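Local coordinates for protein cytolethal distending toxin subunit A (Haemophilus ducreyi, PDB 1SR4) that probably pairs with CdtC to form the lectin-like unit needed to deliver the genotoxic subunit CdtB, in a toxin that arrests host cells in G2/M, at residues 70-75 against 91-96; 79-84 against 127-132; 120-125 against 137-142. All blocks are in the same frame, centred on the assembly; numbering follows the deposited sequence.

In the fold
The three contacts form a chain through the lectin domain of the subunit. Contact 1 and contact 2 have centres about 11 Å apart. They share the antiparallel pair of strands 69-73 and 82-86, where Thr72 N lies 2.7 Å from Trp83 O, a probable hydrogen bond. Contact 2 and contact 3 lie about 9 Å apart, centre to centre, and share the hairpin of strands 120-124 and 127-131. Contacts 1 and 3 are about 19 Å apart between centres and meet lightly through Leu71 and Val121. Contacts 1 and 2 both include part of residues 74-85, inferred to mediate binding to target cells.

Contact 1. Residues 70-75 against 91-96; sequences LLTVWA and QDFGNI
Strand 69-73 passes the 3-10 segment that starts at Asn95; the nearest pair of CA atoms is that of Val73 and Ile96, 5.8 Å apart. The loop brings two side chains to the strand, Phe93 and Ile96. Ile96 packs against Val73. Its CG1 takes the crowded position between the backbone N and the carbonyl carbon (chi1 65°), and the chain beyond is extended. This carries CD1 to within 3.2 Å of Val73 O, a tight fit of a methyl against a carbonyl. The branched carbons also pack, with Ile96 CB 4.1 Å from Val73 CB.

The same carbonyl has a polar partner. Thr72 OG1, anti to its own backbone N (chi1 -178°), donates to Val73 O at 2.8 Å, in the carbonyl plane and on a lone pair. This bond helps to hold the Thr72 rotamer, and OG1 lies in the plane of the Phe93 ring, at its edge, 3.8 Å from Phe93 CD2. Phe93 reaches on to Trp74, and Phe93 CZ touches Trp74 CD1 at 3.5 Å. The five-membered ring of Trp74 and the Phe93 ring are inclined at 48°. Thr72, Val73 and Ile96 are buried.

Tyr85 completes an aromatic cluster, edge-to-face with Phe93 and more nearly parallel to Trp74. Trp74 is exposed to solvent and belongs to region 74-85, inferred to mediate binding to target cells. Tyr85 comes from strand 82-86, the antiparallel neighbour of strand 69-73. Ile96 O is taken by Asn114 ND2. Beyond Val73 lie Leu82 of strand 82-86 and His130 of strand 127-131.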
loop_
_atom_site.group_PDB
_atom_site.type_symbol
_atom_site.label_atom_id
_atom_site.label_comp_id
_atom_site.label_asym_id
_atom_site.label_seq_id
_atom_site.Cartn_x
_atom_site.Cartn_y
_atom_site.Cartn_z
ATOM N N LEU A 70 5.697 1.640 20.132
ATOM C CA LEU A 70 4.504 1.006 19.563
ATOM C C LEU A 70 3.284 1.132 20.495
ATOM O O LEU A 70 3.392 0.880 21.695
ATOM C CB LEU A 70 4.814 -0.478 19.321
ATOM C CG LEU A 70 6.168 -0.791 18.665
ATOM C CD1 LEU A 70 6.493 -2.298 18.819
ATOM C CD2 LEU A 70 6.132 -0.380 17.212
ATOM N N LEU A 71 2.135 1.546 19.952
ATOM C CA LEU A 71 0.933 1.654 20.770
ATOM C C LEU A 71 0.671 0.249 21.321
ATOM O O LEU A 71 0.587 -0.718 20.561
ATOM C CB LEU A 71 -0.265 2.084 19.934
ATOM C CG LEU A 71 -1.524 2.259 20.807
ATOM C CD1 LEU A 71 -1.362 3.489 21.756
ATOM C CD2 LEU A 71 -2.743 2.441 19.910
ATOM N N THR A 72 0.521 0.134 22.634
ATOM C CA THR A 72 0.318 -1.185 23.212
ATOM C C THR A 72 -0.481 -1.224 24.511
ATOM O O THR A 72 -0.577 -0.237 25.250
ATOM C CB THR A 72 1.686 -1.831 23.503
ATOM O OG1 THR A 72 1.508 -3.141 24.028
ATOM C CG2 THR A 72 2.461 -0.990 24.510
ATOM N N VAL A 73 -1.079 -2.383 24.745
ATOM C CA VAL A 73 -1.784 -2.652 25.984
ATOM C C VAL A 73 -0.633 -2.794 26.980
ATOM O O VAL A 73 0.476 -3.184 26.593
ATOM C CB VAL A 73 -2.514 -4.019 25.905
ATOM C CG1 VAL A 73 -2.819 -4.551 27.331
ATOM C CG2 VAL A 73 -3.783 -3.885 25.069
ATOM N N TRP A 74 -0.845 -2.422 28.237
ATOM C CA TRP A 74 0.202 -2.633 29.235
ATOM C C TRP A 74 -0.485 -3.510 30.299
ATOM O O TRP A 74 -0.236 -4.709 30.355
ATOM C CB TRP A 74 0.715 -1.320 29.838
ATOM C CG TRP A 74 1.782 -1.571 30.847
ATOM C CD1 TRP A 74 2.998 -2.167 30.631
ATOM C CD2 TRP A 74 1.707 -1.315 32.250
ATOM N NE1 TRP A 74 3.681 -2.301 31.819
ATOM C CE2 TRP A 74 2.913 -1.786 32.829
ATOM C CE3 TRP A 74 0.737 -0.736 33.080
ATOM C CZ2 TRP A 74 3.170 -1.695 34.203
ATOM C CZ3 TRP A 74 0.995 -0.647 34.453
ATOM C CH2 TRP A 74 2.201 -1.124 34.996
ATOM N N ALA A 75 -1.372 -2.923 31.107
ATOM C CA ALA A 75 -2.115 -3.706 32.108
ATOM C C ALA A 75 -3.150 -4.464 31.289
ATOM O O ALA A 75 -3.913 -3.865 30.519
ATOM C CB ALA A 75 -2.802 -2.781 33.131
ATOM N N GLN A 91 10.039 -6.624 24.895
ATOM C CA GLN A 91 10.036 -7.973 24.330
ATOM C C GLN A 91 9.137 -8.950 25.086
ATOM O O GLN A 91 8.540 -9.838 24.489
ATOM C CB GLN A 91 11.457 -8.538 24.274
ATOM C CG GLN A 91 12.380 -7.735 23.388
ATOM C CD GLN A 91 13.239 -6.800 24.182
ATOM O OE1 GLN A 91 12.787 -6.202 25.185
ATOM N NE2 GLN A 91 14.481 -6.647 23.753
ATOM N N ASP A 92 9.021 -8.765 26.394
ATOM C CA ASP A 92 8.211 -9.656 27.207
ATOM C C ASP A 92 6.718 -9.394 27.075
ATOM O O ASP A 92 5.930 -10.155 27.609
ATOM C CB ASP A 92 8.639 -9.549 28.673
ATOM C CG ASP A 92 8.551 -8.116 29.212
ATOM O OD1 ASP A 92 8.822 -7.166 28.448
ATOM O OD2 ASP A 92 8.235 -7.939 30.404
ATOM N N PHE A 93 6.321 -8.325 26.378
ATOM C CA PHE A 93 4.886 -8.030 26.205
ATOM C C PHE A 93 4.227 -9.017 25.241
ATOM O O PHE A 93 3.046 -9.317 25.358
ATOM C CB PHE A 93 4.662 -6.622 25.644
ATOM C CG PHE A 93 4.859 -5.508 26.642
ATOM C CD1 PHE A 93 5.830 -5.597 27.639
ATOM C CD2 PHE A 93 4.154 -4.313 26.497
ATOM C CE1 PHE A 93 6.103 -4.512 28.466
ATOM C CE2 PHE A 93 4.421 -3.222 27.316
ATOM C CZ PHE A 93 5.401 -3.320 28.304
ATOM N N GLY A 94 4.979 -9.506 24.267
ATOM C CA GLY A 94 4.373 -10.439 23.338
ATOM C C GLY A 94 3.372 -9.774 22.395
ATOM O O GLY A 94 3.447 -8.568 22.106
ATOM N N ASN A 95 2.411 -10.556 21.928
ATOM C CA ASN A 95 1.432 -10.077 20.957
ATOM C C ASN A 95 0.377 -9.046 21.408
ATOM O O ASN A 95 -0.514 -8.690 20.613
ATOM C CB ASN A 95 0.752 -11.290 20.294
ATOM C CG ASN A 95 1.749 -12.220 19.598
ATOM O OD1 ASN A 95 2.914 -11.863 19.382
ATOM N ND2 ASN A 95 1.287 -13.419 19.230
ATOM N N ILE A 96 0.454 -8.559 22.651
ATOM C CA ILE A 96 -0.501 -7.541 23.087
ATOM C C ILE A 96 -0.099 -6.212 22.417
ATOM O O ILE A 96 -0.807 -5.198 22.520
ATOM C CB ILE A 96 -0.488 -7.328 24.619
ATOM C CG1 ILE A 96 0.862 -6.754 25.065
ATOM C CG2 ILE A 96 -0.798 -8.645 25.329
ATOM C CD1 ILE A 96 0.908 -6.354 26.552
#

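Contact 2. Residues 79-84 against 127-132; sequences RNWLWA and GLIHDI
The Arg79 and Ile129 side chains run alongside each other in the same direction. The guanidinium is laid over the Ile129 tip, with Ile129 CD1 3.7 Å from Arg79 NH1, over one face and toward its rim. A bend at chi3 (71°) turns the group to Asp131. The salt bridge runs from Arg79 NH1 to Asp131 OD2 at 2.9 Å. OD2 sits in the guanidinium plane, but NH1 reaches it from above the carboxylate plane, and the two planes are 67° apart. The backbone grips the same place: Arg79 N donates to His130 O at 2.7 Å, and the N-H aims almost end-on at the carbonyl oxygen.

Trp81 crosses Ile129 obliquely, with Trp81 CE3 3.7 Å from Ile129 CG2. Leu128 O lies in the plane of the indole, at its edge. That oxygen also accepts from Leu82 N at 2.9 Å, with the donor above the carbonyl plane. A water accepts from Leu128 N and probably donates to Leu82 O. Leu82 then crosses Leu128 and His130 obliquely: its CD2 meets Leu128 CB at 3.8 Å and its CD1 packs on His130 CB.

This ties 79-84, in the inferred cell-binding region, to a hairpin of the beta-trefoil. Strand 127-131 pairs with strand 120-124, whose Tyr124 makes a cation-pi contact with Arg79. Leu82 and Leu128 both touch Leu71 of strand 69-73, so the contact joins the two antiparallel pairs.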
loop_
_atom_site.group_PDB
_atom_site.type_symbol
_atom_site.label_atom_id
_atom_site.label_comp_id
_atom_site.label_asym_id
_atom_site.label_seq_id
_atom_site.Cartn_x
_atom_site.Cartn_y
_atom_site.Cartn_z
ATOM N N ARG A 79 -10.229 -1.941 29.949
ATOM C CA ARG A 79 -10.368 -0.541 30.341
ATOM C C ARG A 79 -9.137 0.140 30.919
ATOM O O ARG A 79 -9.207 1.278 31.375
ATOM C CB ARG A 79 -11.586 -0.341 31.268
ATOM C CG ARG A 79 -12.912 -0.654 30.550
ATOM C CD ARG A 79 -14.154 -0.123 31.272
ATOM N NE ARG A 79 -14.279 1.336 31.215
ATOM C CZ ARG A 79 -14.689 2.027 30.147
ATOM N NH1 ARG A 79 -15.025 1.410 29.019
ATOM N NH2 ARG A 79 -14.767 3.348 30.208
ATOM N N ASN A 80 -7.996 -0.537 30.871
ATOM C CA ASN A 80 -6.763 0.076 31.345
ATOM C C ASN A 80 -6.191 0.910 30.204
ATOM O O ASN A 80 -6.487 0.658 29.032
ATOM C CB ASN A 80 -5.765 -0.997 31.763
ATOM C CG ASN A 80 -5.958 -1.430 33.190
ATOM O OD1 ASN A 80 -5.666 -0.672 34.113
ATOM N ND2 ASN A 80 -6.460 -2.644 33.383
ATOM N N TRP A 81 -5.379 1.897 30.558
ATOM C CA TRP A 81 -4.774 2.786 29.588
ATOM C C TRP A 81 -3.762 2.091 28.682
ATOM O O TRP A 81 -3.070 1.158 29.085
ATOM C CB TRP A 81 -4.018 3.940 30.269
ATOM C CG TRP A 81 -4.807 4.869 31.128
ATOM C CD1 TRP A 81 -4.686 5.031 32.485
ATOM C CD2 TRP A 81 -5.780 5.832 30.695
ATOM N NE1 TRP A 81 -5.522 6.038 32.918
ATOM C CE2 TRP A 81 -6.202 6.548 31.843
ATOM C CE3 TRP A 81 -6.335 6.162 29.451
ATOM C CZ2 TRP A 81 -7.152 7.580 31.781
ATOM C CZ3 TRP A 81 -7.281 7.185 29.389
ATOM C CH2 TRP A 81 -7.677 7.883 30.552
ATOM N N LEU A 82 -3.679 2.597 27.462
ATOM C CA LEU A 82 -2.727 2.127 26.473
ATOM C C LEU A 82 -1.539 3.061 26.615
ATOM O O LEU A 82 -1.696 4.204 27.032
ATOM C CB LEU A 82 -3.316 2.269 25.062
ATOM C CG LEU A 82 -3.890 1.042 24.355
ATOM C CD1 LEU A 82 -4.635 0.125 25.313
ATOM C CD2 LEU A 82 -4.759 1.508 23.206
ATOM N N TRP A 83 -0.363 2.570 26.247
ATOM C CA TRP A 83 0.875 3.331 26.289
ATOM C C TRP A 83 1.618 3.021 24.988
ATOM O O TRP A 83 1.091 2.327 24.125
ATOM C CB TRP A 83 1.737 2.848 27.467
ATOM C CG TRP A 83 1.082 3.082 28.795
ATOM C CD1 TRP A 83 0.149 2.299 29.408
ATOM C CD2 TRP A 83 1.242 4.241 29.621
ATOM N NE1 TRP A 83 -0.288 2.906 30.570
ATOM C CE2 TRP A 83 0.368 4.098 30.720
ATOM C CE3 TRP A 83 2.043 5.391 29.534
ATOM C CZ2 TRP A 83 0.266 5.070 31.733
ATOM C CZ3 TRP A 83 1.942 6.358 30.540
ATOM C CH2 TRP A 83 1.058 6.189 31.621
ATOM N N ALA A 84 2.828 3.541 24.846
ATOM C CA ALA A 84 3.632 3.237 23.671
ATOM C C ALA A 84 5.061 2.903 24.127
ATOM O O ALA A 84 5.759 3.744 24.709
ATOM C CB ALA A 84 3.638 4.396 22.715
ATOM N N GLY A 127 -7.132 9.973 26.849
ATOM C CA GLY A 127 -6.214 8.975 26.314
ATOM C C GLY A 127 -6.917 7.830 25.611
ATOM O O GLY A 127 -8.018 7.985 25.101
ATOM N N LEU A 128 -6.280 6.669 25.593
ATOM C CA LEU A 128 -6.861 5.505 24.950
ATOM C C LEU A 128 -6.848 4.345 25.929
ATOM O O LEU A 128 -5.960 4.253 26.754
ATOM C CB LEU A 128 -6.032 5.104 23.716
ATOM C CG LEU A 128 -5.874 6.080 22.543
ATOM C CD1 LEU A 128 -4.878 5.482 21.536
ATOM C CD2 LEU A 128 -7.239 6.345 21.876
ATOM N N ILE A 129 -7.837 3.461 25.827
ATOM C CA ILE A 129 -7.883 2.266 26.667
ATOM C C ILE A 129 -8.219 1.160 25.686
ATOM O O ILE A 129 -8.289 1.412 24.488
ATOM C CB ILE A 129 -9.016 2.340 27.726
ATOM C CG1 ILE A 129 -10.381 2.410 27.029
ATOM C CG2 ILE A 129 -8.783 3.526 28.663
ATOM C CD1 ILE A 129 -11.581 2.384 27.989
ATOM N N HIS A 130 -8.387 -0.063 26.176
ATOM C CA HIS A 130 -8.816 -1.162 25.324
ATOM C C HIS A 130 -10.022 -1.751 26.056
ATOM O O HIS A 130 -10.042 -1.794 27.291
ATOM C CB HIS A 130 -7.695 -2.206 25.109
ATOM C CG HIS A 130 -7.297 -2.961 26.341
ATOM N ND1 HIS A 130 -7.620 -4.285 26.539
ATOM C CD2 HIS A 130 -6.561 -2.589 27.415
ATOM C CE1 HIS A 130 -7.101 -4.699 27.682
ATOM N NE2 HIS A 130 -6.454 -3.688 28.234
ATOM N N ASP A 131 -11.049 -2.152 25.311
ATOM C CA ASP A 131 -12.253 -2.725 25.914
ATOM C C ASP A 131 -12.956 -3.614 24.903
ATOM O O ASP A 131 -12.561 -3.681 23.724
ATOM C CB ASP A 131 -13.211 -1.616 26.382
ATOM C CG ASP A 131 -14.202 -2.093 27.463
ATOM O OD1 ASP A 131 -14.114 -3.248 27.927
ATOM O OD2 ASP A 131 -15.063 -1.291 27.862
ATOM N N ILE A 132 -13.998 -4.294 25.368
ATOM C CA ILE A 132 -14.765 -5.187 24.521
ATOM C C ILE A 132 -15.174 -4.475 23.239
ATOM O O ILE A 132 -15.672 -3.356 23.262
ATOM C CB ILE A 132 -16.007 -5.707 25.286
ATOM C CG1 ILE A 132 -15.532 -6.543 26.483
ATOM C CG2 ILE A 132 -16.879 -6.578 24.378
ATOM C CD1 ILE A 132 -16.457 -6.495 27.675
HETATM O O HOH W 1 -3.665 6.452 26.605
#

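Contact 3. Residues 120-125 against 137-142; sequences CVEAYG and KLAQEF
Two extended side chains with different first torsions bring an amide to a carboxylate. Glu122 has CG anti to the backbone N (chi1 -172°). Gln140 has CG anti to the carbonyl carbon (chi1 -68°). They cross obliquely, and Gln140 NE2 donates to Glu122 OE1 at 2.9 Å with an N-H...O angle of 162°. OE1 lies near the amide plane, while NE2 meets it from above the carboxylate plane. NE2 also reaches Ile132 O, and Gln140 OE1 accepts from Ser134 N, so both ends of the amide are held. Gln140 OE1 also rests 3.4 Å from Cys120 CB, next to the disulfide from Cys120 to Cys133.

Lys137 approaches Glu122 without forming a direct salt bridge. A water donates to Glu122 OE1 at 2.7 Å and accepts from Lys137 NZ. The ammonium also binds Ile132 O. Its positive charge probably favours an ionised Glu122, which is buried.

The backbones are tied as well. Ala123 N donates to Ala139 O at 2.9 Å, almost straight at the hydrogen. On the Phe142 side, a second water donates to Val121 O at 2.7 Å and to Gln140 O at 2.6 Å. Val121 O and this water both lie in the plane of the Phe142 ring, at its edge. Val121 CG1 touches Phe142 CZ at 3.6 Å, the two side chains crossing at about a right angle.

Gln140, Glu141 and Phe142 are consistent with a variant of the QxW motif of ricin B-type lectins, with phenylalanine at the tryptophan position. The 3-10 turn at 138-140 precedes the strand that carries Phe142 inward. The glutamine ties the turn to neighbouring backbone and the aromatic ring packs inside, as in beta-trefoil lectins.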
loop_
_atom_site.group_PDB
_atom_site.type_symbol
_atom_site.label_atom_id
_atom_site.label_comp_id
_atom_site.label_asym_id
_atom_site.label_seq_id
_atom_site.Cartn_x
_atom_site.Cartn_y
_atom_site.Cartn_z
ATOM N N CYS A 120 -10.654 -3.941 21.793
ATOM C CA CYS A 120 -10.509 -2.835 20.847
ATOM C C CYS A 120 -9.983 -1.550 21.456
ATOM O O CYS A 120 -10.273 -1.245 22.628
ATOM C CB CYS A 120 -11.861 -2.541 20.188
ATOM S SG CYS A 120 -12.241 -3.688 18.835
ATOM N N VAL A 121 -9.223 -0.798 20.653
ATOM C CA VAL A 121 -8.679 0.484 21.086
ATOM C C VAL A 121 -9.904 1.365 21.235
ATOM O O VAL A 121 -10.792 1.335 20.377
ATOM C CB VAL A 121 -7.735 1.117 20.024
ATOM C CG1 VAL A 121 -7.487 2.582 20.362
ATOM C CG2 VAL A 121 -6.376 0.342 19.972
ATOM N N GLU A 122 -9.958 2.149 22.310
ATOM C CA GLU A 122 -11.115 3.020 22.555
ATOM C C GLU A 122 -10.714 4.380 23.146
ATOM O O GLU A 122 -9.944 4.442 24.109
ATOM C CB GLU A 122 -12.081 2.323 23.520
ATOM C CG GLU A 122 -13.408 3.058 23.679
ATOM C CD GLU A 122 -14.407 2.310 24.538
ATOM O OE1 GLU A 122 -14.519 1.066 24.407
ATOM O OE2 GLU A 122 -15.102 2.982 25.338
ATOM N N ALA A 123 -11.224 5.467 22.570
ATOM C CA ALA A 123 -10.924 6.794 23.084
ATOM C C ALA A 123 -11.698 6.933 24.391
ATOM O O ALA A 123 -12.903 6.652 24.442
ATOM C CB ALA A 123 -11.380 7.871 22.096
ATOM N N TYR A 124 -11.006 7.371 25.439
ATOM C CA TYR A 124 -11.620 7.547 26.755
ATOM C C TYR A 124 -10.897 8.651 27.526
ATOM O O TYR A 124 -9.663 8.624 27.654
ATOM C CB TYR A 124 -11.561 6.246 27.552
ATOM C CG TYR A 124 -11.990 6.445 28.985
ATOM C CD1 TYR A 124 -13.341 6.559 29.314
ATOM C CD2 TYR A 124 -11.045 6.637 29.991
ATOM C CE1 TYR A 124 -13.740 6.871 30.608
ATOM C CE2 TYR A 124 -11.424 6.947 31.286
ATOM C CZ TYR A 124 -12.776 7.067 31.590
ATOM O OH TYR A 124 -13.169 7.405 32.863
ATOM N N GLY A 125 -11.657 9.624 28.040
ATOM C CA GLY A 125 -11.044 10.718 28.771
ATOM C C GLY A 125 -9.982 11.379 27.902
ATOM O O GLY A 125 -10.255 11.712 26.746
ATOM N N LYS A 137 -19.908 1.255 18.953
ATOM C CA LYS A 137 -19.272 2.245 19.817
ATOM C C LYS A 137 -18.414 3.194 18.978
ATOM O O LYS A 137 -17.334 2.818 18.500
ATOM C CB LYS A 137 -18.398 1.557 20.876
ATOM C CG LYS A 137 -19.161 0.767 21.945
ATOM C CD LYS A 137 -18.187 0.048 22.885
ATOM C CE LYS A 137 -18.894 -0.985 23.790
ATOM N NZ LYS A 137 -17.928 -1.890 24.503
ATOM N N LEU A 138 -18.894 4.423 18.799
ATOM C CA LEU A 138 -18.164 5.416 18.020
ATOM C C LEU A 138 -16.767 5.671 18.598
ATOM O O LEU A 138 -15.824 5.952 17.854
ATOM C CB LEU A 138 -18.955 6.730 17.973
ATOM C CG LEU A 138 -18.559 7.720 16.874
ATOM C CD1 LEU A 138 -18.787 7.063 15.505
ATOM C CD2 LEU A 138 -19.386 9.010 16.990
ATOM N N ALA A 139 -16.631 5.570 19.921
ATOM C CA ALA A 139 -15.329 5.795 20.569
ATOM C C ALA A 139 -14.247 4.795 20.131
ATOM O O ALA A 139 -13.059 5.008 20.388
ATOM C CB ALA A 139 -15.476 5.766 22.101
ATOM N N GLN A 140 -14.651 3.700 19.498
ATOM C CA GLN A 140 -13.678 2.718 19.016
ATOM C C GLN A 140 -13.381 2.909 17.521
ATOM O O GLN A 140 -12.651 2.113 16.914
ATOM C CB GLN A 140 -14.180 1.292 19.273
ATOM C CG GLN A 140 -14.221 0.937 20.758
ATOM C CD GLN A 140 -14.706 -0.469 21.021
ATOM O OE1 GLN A 140 -15.034 -1.222 20.098
ATOM N NE2 GLN A 140 -14.744 -0.837 22.286
ATOM N N GLU A 141 -13.927 3.978 16.939
ATOM C CA GLU A 141 -13.710 4.276 15.530
ATOM C C GLU A 141 -12.756 5.445 15.386
ATOM O O GLU A 141 -12.870 6.443 16.103
ATOM C CB GLU A 141 -15.035 4.602 14.839
ATOM C CG GLU A 141 -15.963 3.401 14.649
ATOM C CD GLU A 141 -17.047 3.683 13.619
ATOM O OE1 GLU A 141 -16.805 3.485 12.413
ATOM O OE2 GLU A 141 -18.139 4.133 14.019
ATOM N N PHE A 142 -11.814 5.318 14.454
ATOM C CA PHE A 142 -10.808 6.344 14.224
ATOM C C PHE A 142 -10.653 6.694 12.747
ATOM O O PHE A 142 -10.800 5.848 11.867
ATOM C CB PHE A 142 -9.445 5.875 14.768
ATOM C CG PHE A 142 -9.431 5.639 16.254
ATOM C CD1 PHE A 142 -9.043 6.652 17.129
ATOM C CD2 PHE A 142 -9.850 4.427 16.781
ATOM C CE1 PHE A 142 -9.072 6.463 18.506
ATOM C CE2 PHE A 142 -9.887 4.229 18.161
ATOM C CZ PHE A 142 -9.494 5.260 19.027
HETATM O O HOH W 2 -10.705 0.569 17.777
HETATM O O HOH W 3 -16.633 0.180 25.860
#